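Local coordinates for FERM, ARHGEF and pleckstrin domain-containing protein 2 (Mus musculus, PDB 6D2K) that activates the small GTPase RAC1 as a guanine nucleotide exchange factor in semaphorin signalling and actin remodelling, the fragment here being its FERM domain, at residues D47-E52 with L81-K86; K86-D91 with V278-F283; I195-A200 with N209-H214. All coordinates share one frame; numbering follows the deposited sequence.

Interaction 1: D47-E52 with L81-K86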
loop_
_atom_site.group_PDB
_atom_site.type_symbol
_atom_site.label_atom_id
_atom_site.label_comp_id
_atom_site.label_asym_id
_atom_site.label_seq_id
_atom_site.Cartn_x
_atom_site.Cartn_y
_atom_site.Cartn_z
ATOM N N ASP A 47 0.471 -11.310 -7.880
ATOM C CA ASP A 47 -0.943 -11.004 -7.623
ATOM C C ASP A 47 -1.164 -10.095 -6.408
ATOM O O ASP A 47 -2.232 -9.495 -6.254
ATOM C CB ASP A 47 -1.822 -12.270 -7.555
ATOM C CG ASP A 47 -1.320 -13.304 -6.547
ATOM O OD1 ASP A 47 -2.171 -13.957 -5.902
ATOM O OD2 ASP A 47 -0.091 -13.486 -6.416
ATOM N N TYR A 48 -0.133 -9.954 -5.578
ATOM C CA TYR A 48 -0.218 -9.056 -4.424
ATOM C C TYR A 48 0.058 -7.610 -4.786
ATOM O O TYR A 48 -0.142 -6.728 -3.958
ATOM C CB TYR A 48 0.771 -9.461 -3.326
ATOM C CG TYR A 48 0.399 -10.750 -2.643
ATOM C CD1 TYR A 48 -0.459 -10.757 -1.552
ATOM C CD2 TYR A 48 0.893 -11.961 -3.101
ATOM C CE1 TYR A 48 -0.820 -11.939 -0.935
ATOM C CE2 TYR A 48 0.523 -13.150 -2.492
ATOM C CZ TYR A 48 -0.323 -13.127 -1.418
ATOM O OH TYR A 48 -0.677 -14.309 -0.806
ATOM N N PHE A 49 0.503 -7.370 -6.017
ATOM C CA PHE A 49 1.077 -6.076 -6.373
ATOM C C PHE A 49 0.292 -5.342 -7.447
ATOM O O PHE A 49 -0.543 -5.928 -8.137
ATOM C CB PHE A 49 2.533 -6.237 -6.840
ATOM C CG PHE A 49 3.458 -6.748 -5.764
ATOM C CD1 PHE A 49 4.223 -5.873 -5.024
ATOM C CD2 PHE A 49 3.535 -8.107 -5.478
ATOM C CE1 PHE A 49 5.076 -6.336 -4.036
ATOM C CE2 PHE A 49 4.390 -8.573 -4.486
ATOM C CZ PHE A 49 5.151 -7.691 -3.762
ATOM N N GLY A 50 0.584 -4.051 -7.564
ATOM C CA GLY A 50 0.015 -3.220 -8.609
ATOM C C GLY A 50 0.943 -2.077 -8.956
ATOM O O GLY A 50 2.059 -1.970 -8.422
ATOM N N LEU A 51 0.493 -1.231 -9.882
ATOM C CA LEU A 51 1.194 -0.006 -10.210
ATOM C C LEU A 51 0.235 1.131 -9.939
ATOM O O LEU A 51 -0.939 1.041 -10.274
ATOM C CB LEU A 51 1.601 0.008 -11.685
ATOM C CG LEU A 51 2.621 -1.045 -12.130
ATOM C CD1 LEU A 51 2.823 -0.919 -13.639
ATOM C CD2 LEU A 51 3.927 -0.864 -11.397
ATOM N N GLU A 52 0.726 2.189 -9.307
ATOM C CA GLU A 52 -0.141 3.297 -8.950
ATOM C C GLU A 52 0.447 4.599 -9.465
ATOM O O GLU A 52 1.655 4.716 -9.679
ATOM C CB GLU A 52 -0.355 3.364 -7.433
ATOM C CG GLU A 52 0.932 3.381 -6.596
ATOM C CD GLU A 52 0.668 3.435 -5.099
ATOM O OE1 GLU A 52 1.643 3.552 -4.320
ATOM O OE2 GLU A 52 -0.508 3.363 -4.700
ATOM N N LEU A 81 4.595 5.878 -12.970
ATOM C CA LEU A 81 3.821 5.016 -12.085
ATOM C C LEU A 81 4.806 4.421 -11.112
ATOM O O LEU A 81 6.002 4.422 -11.380
ATOM C CB LEU A 81 3.159 3.894 -12.869
ATOM C CG LEU A 81 2.012 4.358 -13.765
ATOM C CD1 LEU A 81 2.528 4.604 -15.162
ATOM C CD2 LEU A 81 0.912 3.326 -13.782
ATOM N N ARG A 82 4.318 3.910 -9.983
ATOM C CA ARG A 82 5.219 3.235 -9.057
ATOM C C ARG A 82 4.678 1.880 -8.634
ATOM O O ARG A 82 3.474 1.667 -8.535
ATOM C CB ARG A 82 5.540 4.098 -7.835
ATOM C CG ARG A 82 4.446 4.195 -6.796
ATOM C CD ARG A 82 4.911 5.114 -5.676
ATOM N NE ARG A 82 3.971 5.179 -4.571
ATOM C CZ ARG A 82 4.206 5.852 -3.448
ATOM N NH1 ARG A 82 3.306 5.865 -2.475
ATOM N NH2 ARG A 82 5.355 6.503 -3.302
ATOM N N LEU A 83 5.604 0.957 -8.395
ATOM C CA LEU A 83 5.282 -0.364 -7.875
ATOM C C LEU A 83 4.833 -0.247 -6.434
ATOM O O LEU A 83 5.442 0.502 -5.658
ATOM C CB LEU A 83 6.542 -1.235 -7.919
ATOM C CG LEU A 83 6.388 -2.633 -7.336
ATOM C CD1 LEU A 83 5.392 -3.432 -8.127
ATOM C CD2 LEU A 83 7.767 -3.298 -7.345
ATOM N N ALA A 84 3.790 -0.992 -6.072
ATOM C CA ALA A 84 3.314 -0.998 -4.697
ATOM C C ALA A 84 2.597 -2.291 -4.394
ATOM O O ALA A 84 2.015 -2.910 -5.288
ATOM C CB ALA A 84 2.361 0.182 -4.453
ATOM N N VAL A 85 2.622 -2.690 -3.124
ATOM C CA VAL A 85 1.740 -3.764 -2.662
ATOM C C VAL A 85 0.283 -3.282 -2.685
ATOM O O VAL A 85 -0.041 -2.232 -2.131
ATOM C CB VAL A 85 2.077 -4.170 -1.229
ATOM C CG1 VAL A 85 0.994 -5.121 -0.690
ATOM C CG2 VAL A 85 3.480 -4.795 -1.147
ATOM N N LYS A 86 -0.588 -4.047 -3.339
ATOM C CA LYS A 86 -2.010 -3.744 -3.345
ATOM C C LYS A 86 -2.733 -4.474 -2.217
ATOM O O LYS A 86 -3.560 -3.883 -1.523
ATOM C CB LYS A 86 -2.617 -4.121 -4.694
ATOM C CG LYS A 86 -4.097 -3.748 -4.818
ATOM C CD LYS A 86 -4.706 -4.298 -6.103
ATOM C CE LYS A 86 -5.420 -3.213 -6.885
ATOM N NZ LYS A 86 -5.967 -3.740 -8.173
#
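Strands 49-54 and 79-85 pair antiparallel in the five-stranded mixed sheet of the ubiquitin-like lobe, the first of the three FERM lobes; Gly50 faces Ala84 and Glu52 faces Arg82 as hydrogen-bonded pairs. Gly50 N gives a nearly straight bond to Ala84 O (2.9 Å), and Lys86 N closes the end of the pairing on Tyr48 O (2.8 Å). At the other end Glu52 and Arg82 exchange both backbone bonds and then meet again through their side chains. Each chain leaves its backbone with CG between N and the carbonyl carbon (chi1 53° and 76°) and runs on extended, which carries both charged ends along the same face of the sheet. Arg82 NE, with Glu52 OE1 close to the guanidinium plane, makes the salt bridge at 2.9 Å; the carboxylate is met on its anti side but tilted out of its plane, which is turned 30° from the guanidinium. The small methyl of Ala84 lies 3.4 Å from Glu52 OE1 and lets the buried carboxylate pass. Leu51 and Leu83 share the other face, and Leu51 CB also meets Leu81 CD2 (4.0 Å). Phe49 and Val85 diverge yet still touch, CE1 to CG2 (3.6 Å). Leucine suits the Leu51 face because helix 30-41 packs there, Leu34 on Leu51 and Trp38 on Leu83 and Phe49. Helix 98-113 covers the face of Ala84, with Gln107 and Arg110 on its methyl; Arg110 also bonds Leu83 O. Just beyond that helix Glu114 takes a second salt bridge from Arg82, and strand 8-13 flanks strand 79-85.

Interaction 2: K86-D91 with V278-F283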
loop_
_atom_site.group_PDB
_atom_site.type_symbol
_atom_site.label_atom_id
_atom_site.label_comp_id
_atom_site.label_asym_id
_atom_site.label_seq_id
_atom_site.Cartn_x
_atom_site.Cartn_y
_atom_site.Cartn_z
ATOM N N LYS A 86 -0.588 -4.047 -3.339
ATOM C CA LYS A 86 -2.010 -3.744 -3.345
ATOM C C LYS A 86 -2.733 -4.474 -2.217
ATOM O O LYS A 86 -3.560 -3.883 -1.523
ATOM C CB LYS A 86 -2.617 -4.121 -4.694
ATOM C CG LYS A 86 -4.097 -3.748 -4.818
ATOM C CD LYS A 86 -4.706 -4.298 -6.103
ATOM C CE LYS A 86 -5.420 -3.213 -6.885
ATOM N NZ LYS A 86 -5.967 -3.740 -8.173
ATOM N N PHE A 87 -2.417 -5.755 -2.042
ATOM C CA PHE A 87 -3.110 -6.580 -1.059
ATOM C C PHE A 87 -2.159 -6.977 0.072
ATOM O O PHE A 87 -1.171 -7.664 -0.152
ATOM C CB PHE A 87 -3.671 -7.851 -1.717
ATOM C CG PHE A 87 -4.640 -7.581 -2.833
ATOM C CD1 PHE A 87 -5.905 -7.074 -2.564
ATOM C CD2 PHE A 87 -4.281 -7.814 -4.149
ATOM C CE1 PHE A 87 -6.799 -6.813 -3.600
ATOM C CE2 PHE A 87 -5.178 -7.558 -5.183
ATOM C CZ PHE A 87 -6.432 -7.060 -4.903
ATOM N N PHE A 88 -2.472 -6.540 1.290
ATOM C CA PHE A 88 -1.668 -6.869 2.466
ATOM C C PHE A 88 -2.275 -8.065 3.219
ATOM O O PHE A 88 -3.342 -7.945 3.842
ATOM C CB PHE A 88 -1.597 -5.653 3.393
ATOM C CG PHE A 88 -0.738 -4.519 2.865
ATOM C CD1 PHE A 88 0.570 -4.389 3.296
ATOM C CD2 PHE A 88 -1.240 -3.582 1.978
ATOM C CE1 PHE A 88 1.378 -3.354 2.833
ATOM C CE2 PHE A 88 -0.434 -2.538 1.505
ATOM C CZ PHE A 88 0.870 -2.431 1.938
ATOM N N PRO A 89 -1.619 -9.234 3.150
ATOM C CA PRO A 89 -2.176 -10.378 3.883
ATOM C C PRO A 89 -1.784 -10.305 5.357
ATOM O O PRO A 89 -0.846 -9.591 5.710
ATOM C CB PRO A 89 -1.500 -11.568 3.206
ATOM C CG PRO A 89 -0.135 -11.039 2.846
ATOM C CD PRO A 89 -0.377 -9.593 2.439
ATOM N N PRO A 90 -2.505 -11.031 6.222
ATOM C CA PRO A 90 -2.227 -10.972 7.658
ATOM C C PRO A 90 -0.847 -11.524 8.044
ATOM O O PRO A 90 -0.288 -11.059 9.038
ATOM C CB PRO A 90 -3.349 -11.824 8.270
ATOM C CG PRO A 90 -3.850 -12.667 7.151
ATOM C CD PRO A 90 -3.650 -11.893 5.896
ATOM N N ASP A 91 -0.306 -12.471 7.281
ATOM C CA ASP A 91 0.977 -13.102 7.635
ATOM C C ASP A 91 1.922 -13.076 6.439
ATOM O O ASP A 91 2.119 -14.086 5.773
ATOM C CB ASP A 91 0.745 -14.548 8.108
ATOM C CG ASP A 91 1.899 -15.101 8.948
ATOM O OD1 ASP A 91 2.988 -14.487 8.970
ATOM O OD2 ASP A 91 1.706 -16.158 9.597
ATOM N N VAL A 278 -14.119 -4.052 -3.255
ATOM C CA VAL A 278 -14.549 -5.224 -3.998
ATOM C C VAL A 278 -13.348 -6.113 -4.325
ATOM O O VAL A 278 -13.412 -7.335 -4.192
ATOM C CB VAL A 278 -15.293 -4.832 -5.275
ATOM C CG1 VAL A 278 -15.515 -6.063 -6.142
ATOM C CG2 VAL A 278 -16.620 -4.165 -4.909
ATOM N N GLU A 279 -12.240 -5.506 -4.733
ATOM C CA GLU A 279 -11.047 -6.289 -5.034
ATOM C C GLU A 279 -10.485 -7.027 -3.811
ATOM O O GLU A 279 -10.068 -8.178 -3.932
ATOM C CB GLU A 279 -9.993 -5.423 -5.719
ATOM C CG GLU A 279 -10.426 -5.010 -7.126
ATOM C CD GLU A 279 -9.412 -4.140 -7.827
ATOM O OE1 GLU A 279 -8.492 -3.628 -7.162
ATOM O OE2 GLU A 279 -9.547 -3.964 -9.050
ATOM N N TYR A 280 -10.482 -6.372 -2.650
ATOM C CA TYR A 280 -10.056 -7.006 -1.400
ATOM C C TYR A 280 -10.933 -8.195 -1.039
ATOM O O TYR A 280 -10.429 -9.272 -0.667
ATOM C CB TYR A 280 -10.020 -5.984 -0.250
ATOM C CG TYR A 280 -8.617 -5.555 0.128
ATOM C CD1 TYR A 280 -7.987 -6.087 1.243
ATOM C CD2 TYR A 280 -7.922 -4.630 -0.636
ATOM C CE1 TYR A 280 -6.689 -5.712 1.590
ATOM C CE2 TYR A 280 -6.616 -4.242 -0.289
ATOM C CZ TYR A 280 -6.020 -4.787 0.827
ATOM O OH TYR A 280 -4.723 -4.412 1.181
ATOM N N HIS A 281 -12.239 -8.001 -1.141
ATOM C CA HIS A 281 -13.144 -9.092 -0.858
ATOM C C HIS A 281 -12.851 -10.282 -1.763
ATOM O O HIS A 281 -12.762 -11.409 -1.290
ATOM C CB HIS A 281 -14.607 -8.696 -1.025
ATOM C CG HIS A 281 -15.524 -9.868 -0.888
ATOM N ND1 HIS A 281 -15.964 -10.327 0.335
ATOM C CD2 HIS A 281 -16.007 -10.729 -1.812
ATOM C CE1 HIS A 281 -16.719 -11.396 0.153
ATOM N NE2 HIS A 281 -16.765 -11.658 -1.141
ATOM N N THR A 282 -12.733 -10.046 -3.066
ATOM C CA THR A 282 -12.451 -11.117 -4.016
ATOM C C THR A 282 -11.110 -11.813 -3.721
ATOM O O THR A 282 -10.997 -13.040 -3.809
ATOM C CB THR A 282 -12.432 -10.581 -5.470
ATOM O OG1 THR A 282 -13.713 -10.026 -5.790
ATOM C CG2 THR A 282 -12.105 -11.692 -6.456
ATOM N N PHE A 283 -10.100 -11.026 -3.367
ATOM C CA PHE A 283 -8.767 -11.575 -3.105
ATOM C C PHE A 283 -8.728 -12.460 -1.864
ATOM O O PHE A 283 -8.102 -13.525 -1.867
ATOM C CB PHE A 283 -7.745 -10.433 -2.958
ATOM C CG PHE A 283 -6.307 -10.882 -3.006
ATOM C CD1 PHE A 283 -5.678 -11.094 -4.219
ATOM C CD2 PHE A 283 -5.575 -11.064 -1.837
ATOM C CE1 PHE A 283 -4.349 -11.492 -4.275
ATOM C CE2 PHE A 283 -4.230 -11.468 -1.891
ATOM C CZ PHE A 283 -3.625 -11.678 -3.100
#
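The backbone of 86-91 runs without regular structure past one side of helix 267-284, coming nearest where the CA atoms of Phe87 and Tyr280 lie 7.0 Å apart, so side chains bridge the space between them. Phe87 is the central one. Its ring forms an offset stack with Phe283, centroids 4.1 Å apart and planes only 5° from parallel, and each CB sits over the other residue's ring in a CH-pi contact. With CG anti to the backbone N (chi1 -167°), the Phe283 ring reaches out from the helix to lie over that face; the opposite face of Phe87 carries the CG of its neighbour Lys86. Tyr280 adds a third ring to the cluster, inclined at 59° to Phe87, with Phe87 CD1 over one face of Tyr280. A flat hydrocarbon ring fits such a slot, packed mostly by carbon, with Glu279 O and Asp47 O also near the ring. At the end of Tyr280, OH works in both directions: it donates to a lone pair of Lys86 O (3.0 Å) and accepts a fairly straight bond from Phe88 N (3.1 Å). Phe88 meets the same oxygen at its ring edge, CD2 to OH 3.7 Å. One residue earlier on the helix, Glu279 OE1 takes a salt bridge from Lys86 NZ, at 2.7 Å and from above the carboxylate plane. Two bonds on one hydroxyl hold the tip of the tyrosine, orient its hydroxyl and satisfy main-chain groups of an irregular segment, while the partly exposed salt bridge borders the aromatic cluster and probably adds an electrostatic hold between linker and helix.

Interaction 3: I195-A200 with N209-H214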
loop_
_atom_site.group_PDB
_atom_site.type_symbol
_atom_site.label_atom_id
_atom_site.label_comp_id
_atom_site.label_asym_id
_atom_site.label_seq_id
_atom_site.Cartn_x
_atom_site.Cartn_y
_atom_site.Cartn_z
ATOM N N ILE A 195 -2.778 -0.015 5.886
ATOM C CA ILE A 195 -3.931 0.895 5.917
ATOM C C ILE A 195 -3.714 2.137 5.053
ATOM O O ILE A 195 -2.652 2.766 5.105
ATOM C CB ILE A 195 -4.270 1.336 7.353
ATOM C CG1 ILE A 195 -4.677 0.131 8.204
ATOM C CG2 ILE A 195 -5.391 2.396 7.352
ATOM C CD1 ILE A 195 -6.024 -0.464 7.814
ATOM N N ARG A 196 -4.725 2.482 4.251
ATOM C CA ARG A 196 -4.766 3.747 3.523
ATOM C C ARG A 196 -6.138 4.354 3.781
ATOM O O ARG A 196 -7.164 3.685 3.594
ATOM C CB ARG A 196 -4.560 3.524 2.018
ATOM C CG ARG A 196 -3.141 3.124 1.624
ATOM C CD ARG A 196 -2.924 1.608 1.681
ATOM N NE ARG A 196 -1.599 1.231 1.176
ATOM C CZ ARG A 196 -0.484 1.239 1.902
ATOM N NH1 ARG A 196 -0.502 1.603 3.177
ATOM N NH2 ARG A 196 0.659 0.892 1.339
ATOM N N PHE A 197 -6.150 5.592 4.266
ATOM C CA PHE A 197 -7.395 6.275 4.610
ATOM C C PHE A 197 -8.073 6.898 3.400
ATOM O O PHE A 197 -7.413 7.440 2.506
ATOM C CB PHE A 197 -7.106 7.389 5.612
ATOM C CG PHE A 197 -6.854 6.903 7.016
ATOM C CD1 PHE A 197 -7.147 5.607 7.386
ATOM C CD2 PHE A 197 -6.373 7.773 7.975
ATOM C CE1 PHE A 197 -6.942 5.177 8.691
ATOM C CE2 PHE A 197 -6.166 7.345 9.281
ATOM C CZ PHE A 197 -6.448 6.050 9.629
ATOM N N HIS A 198 -9.397 6.841 3.410
ATOM C CA HIS A 198 -10.225 7.538 2.441
ATOM C C HIS A 198 -11.212 8.358 3.256
ATOM O O HIS A 198 -12.050 7.805 3.962
ATOM C CB HIS A 198 -10.977 6.535 1.553
ATOM C CG HIS A 198 -10.082 5.561 0.845
ATOM N ND1 HIS A 198 -9.936 5.545 -0.528
ATOM C CD2 HIS A 198 -9.298 4.561 1.319
ATOM C CE1 HIS A 198 -9.086 4.590 -0.865
ATOM N NE2 HIS A 198 -8.692 3.975 0.235
ATOM N N MET A 199 -11.113 9.678 3.157
ATOM C CA MET A 199 -11.905 10.557 4.007
ATOM C C MET A 199 -13.397 10.498 3.671
ATOM O O MET A 199 -13.785 10.475 2.501
ATOM C CB MET A 199 -11.391 11.999 3.921
ATOM C CG MET A 199 -10.017 12.196 4.565
ATOM S SD MET A 199 -9.471 13.909 4.445
ATOM C CE MET A 199 -9.395 14.109 2.668
ATOM N N ALA A 200 -14.233 10.483 4.700
ATOM C CA ALA A 200 -15.665 10.401 4.491
ATOM C C ALA A 200 -16.424 10.978 5.674
ATOM O O ALA A 200 -15.829 11.391 6.661
ATOM C CB ALA A 200 -16.071 8.950 4.256
ATOM N N ASN A 209 -12.442 8.185 8.721
ATOM C CA ASN A 209 -11.557 7.656 7.697
ATOM C C ASN A 209 -11.968 6.229 7.391
ATOM O O ASN A 209 -12.013 5.384 8.288
ATOM C CB ASN A 209 -10.101 7.698 8.171
ATOM C CG ASN A 209 -9.554 9.112 8.235
ATOM O OD1 ASN A 209 -9.644 9.872 7.271
ATOM N ND2 ASN A 209 -8.993 9.475 9.377
ATOM N N LEU A 210 -12.288 5.966 6.130
ATOM C CA LEU A 210 -12.591 4.612 5.677
ATOM C C LEU A 210 -11.320 3.902 5.232
ATOM O O LEU A 210 -10.385 4.516 4.693
ATOM C CB LEU A 210 -13.592 4.624 4.517
ATOM C CG LEU A 210 -15.002 5.077 4.872
ATOM C CD1 LEU A 210 -15.849 5.178 3.614
ATOM C CD2 LEU A 210 -15.650 4.110 5.851
ATOM N N ALA A 211 -11.286 2.599 5.472
ATOM C CA ALA A 211 -10.178 1.778 4.987
ATOM C C ALA A 211 -10.671 0.374 4.720
ATOM O O ALA A 211 -11.801 0.023 5.048
ATOM C CB ALA A 211 -9.015 1.772 5.989
ATOM N N VAL A 212 -9.821 -0.441 4.109
ATOM C CA VAL A 212 -10.187 -1.830 3.868
ATOM C C VAL A 212 -8.985 -2.732 4.129
ATOM O O VAL A 212 -7.830 -2.336 3.919
ATOM C CB VAL A 212 -10.773 -2.035 2.445
ATOM C CG1 VAL A 212 -9.719 -1.792 1.392
ATOM C CG2 VAL A 212 -11.388 -3.430 2.313
ATOM N N SER A 213 -9.252 -3.929 4.634
ATOM C CA SER A 213 -8.174 -4.863 4.981
ATOM C C SER A 213 -8.631 -6.286 4.672
ATOM O O SER A 213 -9.766 -6.507 4.239
ATOM C CB SER A 213 -7.831 -4.762 6.464
ATOM O OG SER A 213 -8.838 -5.413 7.248
ATOM N N HIS A 214 -7.747 -7.254 4.903
ATOM C CA HIS A 214 -8.084 -8.652 4.698
ATOM C C HIS A 214 -9.278 -9.060 5.579
ATOM O O HIS A 214 -9.958 -10.056 5.303
ATOM C CB HIS A 214 -6.857 -9.535 4.992
ATOM C CG HIS A 214 -6.467 -9.560 6.434
ATOM N ND1 HIS A 214 -5.587 -8.655 6.982
ATOM C CD2 HIS A 214 -6.844 -10.381 7.445
ATOM C CE1 HIS A 214 -5.443 -8.909 8.271
ATOM N NE2 HIS A 214 -6.199 -9.948 8.577
HETATM O O HOH W 1 -7.114 0.782 3.512
#
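One face of the Phe197 ring is taken by Asn209, whose CB stands 3.7 Å from the ring centroid as a CH-pi donor and whose amide lies stacked on the ring, the two planes 7° apart. The ND2 end reaches CD2 of Phe197 at 3.4 Å, while the methyl of Ala211 sits near the ring edge. The His198 ring turns an edge too, its CD2 lying 3.5 Å from Leu210 O. Asparagine suits the place because its flat amide can rest on an aromatic face and still use its N-H elsewhere: ND2 bonds Gly222 O, and Phe220 also meets the Phe197 ring. Replacing Phe197 by an alanine would probably open a gap over the Asn209 side chain and leave the amide, still bonded to Gly222 O, without the ring it rests on. The two strands form the hairpin 198-201/207-213 that opens the PH-like lobe of the FERM domain, within its seven-stranded antiparallel sheet. His198 and Leu210 form a hydrogen-bonded pair in it: His198 N donates to Leu210 O (2.8 Å), and Leu210 N returns a bond to His198 O. Leu210 O also receives the CA-H of Phe197. On the face of Leu210, CD1 packs against the methyl of Ala200 at 3.8 Å, with Phe273 of helix 267-284 nearby. Toward Ile195 the two segments part, and a water accepts from both Arg196 N and Val212 N at 3.0 Å. Beside it Ile195 holds CG2 against the small methyl of Ala211 (3.9 Å), and the guanidinium of Arg196 pairs with Asp111 of the central helical lobe.

Interactions 1 and 2 follow one another along the chain and share Lys86, with centres about 13 Å apart; they touch where Tyr48 O meets Phe87 N in a probable hydrogen bond. Interaction 3 falls in sequence between the two segments of interaction 2, about 13 Å from it and about 17 Å from interaction 1, centre to centre. Strand 79-85 leaves the ubiquitin-like sheet and passes into the linker 86-91, which meets helix 267-284 of the PH-like lobe; Tyr280 also packs, through CD1 and CE1, on Ser213 and His214. Interaction 2 thus joins the first lobe's outgoing chain to the third lobe, with interactions 1 and 3 on its flanks and helix 98-113 of the second lobe alongside.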